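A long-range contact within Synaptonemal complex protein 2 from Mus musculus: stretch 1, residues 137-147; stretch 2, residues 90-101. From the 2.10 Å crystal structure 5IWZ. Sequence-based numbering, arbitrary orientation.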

# COMPACT_ATOMS: atom_id res chain seq x y z
N MET A 137 2.81 -10.00 8.36
CA MET A 137 2.38 -9.38 9.61
C MET A 137 2.00 -10.43 10.66
O MET A 137 2.20 -10.19 11.85
CB MET A 137 1.20 -8.42 9.39
CG MET A 137 1.55 -7.15 8.60
SD MET A 137 3.03 -6.26 9.16
CE MET A 137 2.67 -6.03 10.92
N VAL A 138 1.44 -11.58 10.24
CA VAL A 138 1.14 -12.67 11.17
C VAL A 138 2.42 -13.17 11.84
O VAL A 138 2.44 -13.46 13.04
CB VAL A 138 0.40 -13.81 10.43
CG1 VAL A 138 0.44 -15.10 11.24
CG2 VAL A 138 -1.05 -13.40 10.11
N ILE A 139 3.50 -13.28 11.07
CA ILE A 139 4.78 -13.69 11.64
C ILE A 139 5.34 -12.60 12.55
O ILE A 139 5.93 -12.89 13.60
CB ILE A 139 5.78 -14.03 10.52
CG1 ILE A 139 5.23 -15.15 9.64
CG2 ILE A 139 7.14 -14.37 11.11
CD1 ILE A 139 5.85 -15.19 8.26
N TYR A 140 5.19 -11.35 12.15
CA TYR A 140 5.69 -10.24 12.96
C TYR A 140 5.03 -10.25 14.33
O TYR A 140 5.71 -10.11 15.35
CB TYR A 140 5.44 -8.93 12.21
CG TYR A 140 5.81 -7.64 12.89
CD1 TYR A 140 4.97 -7.05 13.83
CD2 TYR A 140 6.97 -6.96 12.54
CE1 TYR A 140 5.30 -5.84 14.43
CE2 TYR A 140 7.30 -5.75 13.12
CZ TYR A 140 6.46 -5.20 14.07
OH TYR A 140 6.77 -4.01 14.66
N ASP A 141 3.71 -10.50 14.38
CA ASP A 141 2.95 -10.39 15.61
C ASP A 141 3.04 -11.61 16.51
O ASP A 141 2.53 -11.56 17.64
CB ASP A 141 1.47 -10.12 15.31
CG ASP A 141 1.25 -8.78 14.63
OD1 ASP A 141 0.41 -8.71 13.72
OD2 ASP A 141 1.92 -7.80 15.02
N ILE A 142 3.66 -12.70 16.07
CA ILE A 142 3.58 -13.94 16.84
C ILE A 142 4.69 -14.11 17.88
O ILE A 142 4.56 -14.98 18.76
CB ILE A 142 3.59 -15.16 15.90
CG1 ILE A 142 2.96 -16.36 16.61
CG2 ILE A 142 5.01 -15.47 15.45
CD1 ILE A 142 1.66 -16.02 17.31
N SER A 143 5.76 -13.32 17.82
CA SER A 143 6.85 -13.44 18.79
C SER A 143 7.83 -12.30 18.57
O SER A 143 7.72 -11.53 17.62
CB SER A 143 7.57 -14.77 18.65
OG SER A 143 8.32 -14.80 17.45
N ASP A 144 8.81 -12.22 19.47
CA ASP A 144 9.88 -11.24 19.30
C ASP A 144 10.82 -11.66 18.18
O ASP A 144 11.30 -10.81 17.41
CB ASP A 144 10.64 -11.05 20.60
CG ASP A 144 9.76 -10.53 21.72
OD1 ASP A 144 8.89 -9.67 21.43
OD2 ASP A 144 9.93 -10.97 22.87
N GLU A 145 11.10 -12.96 18.07
CA GLU A 145 12.03 -13.44 17.04
C GLU A 145 11.49 -13.19 15.64
O GLU A 145 12.18 -12.60 14.80
CB GLU A 145 12.30 -14.94 17.24
CG GLU A 145 13.21 -15.53 16.18
CD GLU A 145 14.62 -14.96 16.21
OE1 GLU A 145 15.50 -15.59 16.82
OE2 GLU A 145 14.85 -13.87 15.62
N GLY A 146 10.25 -13.63 15.37
CA GLY A 146 9.64 -13.35 14.08
C GLY A 146 9.61 -11.87 13.78
O GLY A 146 9.88 -11.46 12.65
N LYS A 147 9.34 -11.06 14.80
CA LYS A 147 9.31 -9.61 14.62
C LYS A 147 10.69 -9.06 14.28
O LYS A 147 10.83 -8.22 13.38
CB LYS A 147 8.75 -8.97 15.89
CG LYS A 147 8.66 -7.47 15.89
CD LYS A 147 7.90 -7.04 17.13
CE LYS A 147 6.62 -7.85 17.30
NZ LYS A 147 5.64 -7.28 18.27
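Stretch 2 90-101: GLQTMIKQGLVQ

Stretch 2 is helical from Gly90 to Gln97, breaks at Gly98 and resumes as a second helix from Leu99 onward. Gly98, with phi/psi of 107/30°, closes the first helix in a Schellman motif, in which Leu99 N donates to Met94 O (2.9 Å) and Gly98 N to Ile95 O (3.0 Å); the same residue is the N-cap of the next helix. Stretch 1 likewise passes from one helix to another, the second starting at Asp144 behind the extended N-cap residue Ser143 (phi/psi -173/174°). The helix 90-97 crosses the helix 137-141 almost at a right angle, with a signed crossing angle of -96° and a closest axial approach of 10.9 Å. Across the junction, Leu91 CA lies 7.5 Å from Ile139 CA, Gln92 CA 7.8 Å from Ile142 CA, and Ile95 CA 6.4 Å from Gly146 CA, the shortest of these three distances.

At the center, the side chain of Ile139 enters a hole formed by Leu91, Ile95, Leu99 and Val100, so that it touches both helices of stretch 2. Ile139 CD1 lies 3.6 Å from Leu99 CD2, while Ile139 CG2 packs 3.8 Å from Ile95 CD1 and 3.9 Å from Val100 CG2. Leu91 also reaches Val138 and Ile142, its CD2 lying 3.7 Å from Val138 CG1 and 3.8 Å from Ile142 CG1. Ile95 extends its CD1 to within 3.6 Å of Ile142 CG2 and 4.1 Å of Gly146 CA; an ideal CB on Gly146 would lie only 3.1 Å from this methyl and would clash with Ile139 O.

One hydrogen bond joins the stretches: Ser143 OG donates to Gln92 OE1 at 2.6 Å. Ser143 OG also accepts from Gly146 N (3.1 Å), so a single hydroxyl both caps its own helix and holds stretch 2.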

# COMPACT_ATOMS: atom_id res chain seq x y z
N GLY A 90 3.26 -24.50 15.44
CA GLY A 90 3.70 -24.65 14.06
C GLY A 90 4.36 -23.39 13.52
O GLY A 90 5.39 -23.47 12.85
N LEU A 91 3.79 -22.22 13.79
CA LEU A 91 4.37 -21.01 13.23
C LEU A 91 5.76 -20.78 13.81
O LEU A 91 6.70 -20.44 13.07
CB LEU A 91 3.45 -19.81 13.48
CG LEU A 91 3.77 -18.55 12.67
CD1 LEU A 91 3.85 -18.85 11.19
CD2 LEU A 91 2.75 -17.45 12.93
N GLN A 92 5.93 -21.01 15.11
CA GLN A 92 7.23 -20.77 15.74
C GLN A 92 8.27 -21.78 15.28
O GLN A 92 9.45 -21.43 15.13
CB GLN A 92 7.10 -20.79 17.26
CG GLN A 92 7.04 -19.41 17.87
CD GLN A 92 8.31 -18.60 17.61
OE1 GLN A 92 8.26 -17.43 17.23
NE2 GLN A 92 9.46 -19.23 17.82
N THR A 93 7.85 -23.02 15.04
CA THR A 93 8.77 -24.00 14.46
C THR A 93 9.21 -23.61 13.06
O THR A 93 10.38 -23.77 12.69
CB THR A 93 8.12 -25.38 14.44
OG1 THR A 93 7.64 -25.69 15.76
CG2 THR A 93 9.12 -26.43 14.01
N MET A 94 8.29 -23.10 12.25
CA MET A 94 8.68 -22.68 10.91
C MET A 94 9.59 -21.46 10.96
O MET A 94 10.53 -21.35 10.15
CB MET A 94 7.44 -22.43 10.04
CG MET A 94 6.76 -23.73 9.65
SD MET A 94 5.49 -23.55 8.36
CE MET A 94 4.23 -22.65 9.24
N ILE A 95 9.34 -20.54 11.89
CA ILE A 95 10.25 -19.42 12.09
C ILE A 95 11.63 -19.94 12.45
O ILE A 95 12.64 -19.48 11.89
CB ILE A 95 9.72 -18.46 13.18
CG1 ILE A 95 8.50 -17.71 12.68
CG2 ILE A 95 10.79 -17.48 13.59
CD1 ILE A 95 7.78 -17.02 13.79
N LYS A 96 11.70 -20.93 13.34
CA LYS A 96 12.98 -21.52 13.70
C LYS A 96 13.60 -22.30 12.54
O LYS A 96 14.83 -22.46 12.51
CB LYS A 96 12.83 -22.40 14.95
CG LYS A 96 12.56 -23.88 14.67
CD LYS A 96 12.82 -24.78 15.89
CE LYS A 96 12.69 -26.27 15.53
NZ LYS A 96 13.64 -26.68 14.44
N GLN A 97 12.79 -22.77 11.59
CA GLN A 97 13.31 -23.45 10.41
C GLN A 97 13.71 -22.47 9.31
O GLN A 97 14.25 -22.91 8.29
CB GLN A 97 12.28 -24.45 9.87
CG GLN A 97 12.07 -25.68 10.73
CD GLN A 97 10.99 -26.60 10.17
OE1 GLN A 97 9.80 -26.31 10.29
NE2 GLN A 97 11.41 -27.72 9.56
N GLY A 98 13.43 -21.18 9.49
CA GLY A 98 13.89 -20.15 8.57
C GLY A 98 12.80 -19.56 7.70
O GLY A 98 13.08 -19.12 6.58
N LEU A 99 11.56 -19.54 8.20
CA LEU A 99 10.42 -19.10 7.37
C LEU A 99 10.60 -17.68 6.86
O LEU A 99 10.26 -17.38 5.71
CB LEU A 99 9.12 -19.23 8.17
CG LEU A 99 7.88 -18.50 7.63
CD1 LEU A 99 7.48 -18.99 6.23
CD2 LEU A 99 6.72 -18.66 8.61
N VAL A 100 11.13 -16.78 7.70
CA VAL A 100 11.26 -15.39 7.29
C VAL A 100 12.18 -15.27 6.07
O VAL A 100 11.91 -14.49 5.15
CB VAL A 100 11.76 -14.52 8.47
CG1 VAL A 100 12.00 -13.09 8.02
CG2 VAL A 100 10.74 -14.55 9.60
N GLN A 101 13.27 -16.05 6.03
CA GLN A 101 14.17 -16.02 4.88
C GLN A 101 13.55 -16.68 3.66
O GLN A 101 13.81 -16.25 2.53
CB GLN A 101 15.51 -16.70 5.22
CG GLN A 101 16.46 -15.82 6.02
CD GLN A 101 16.02 -15.65 7.47
OE1 GLN A 101 15.72 -16.63 8.16
NE2 GLN A 101 15.95 -14.40 7.93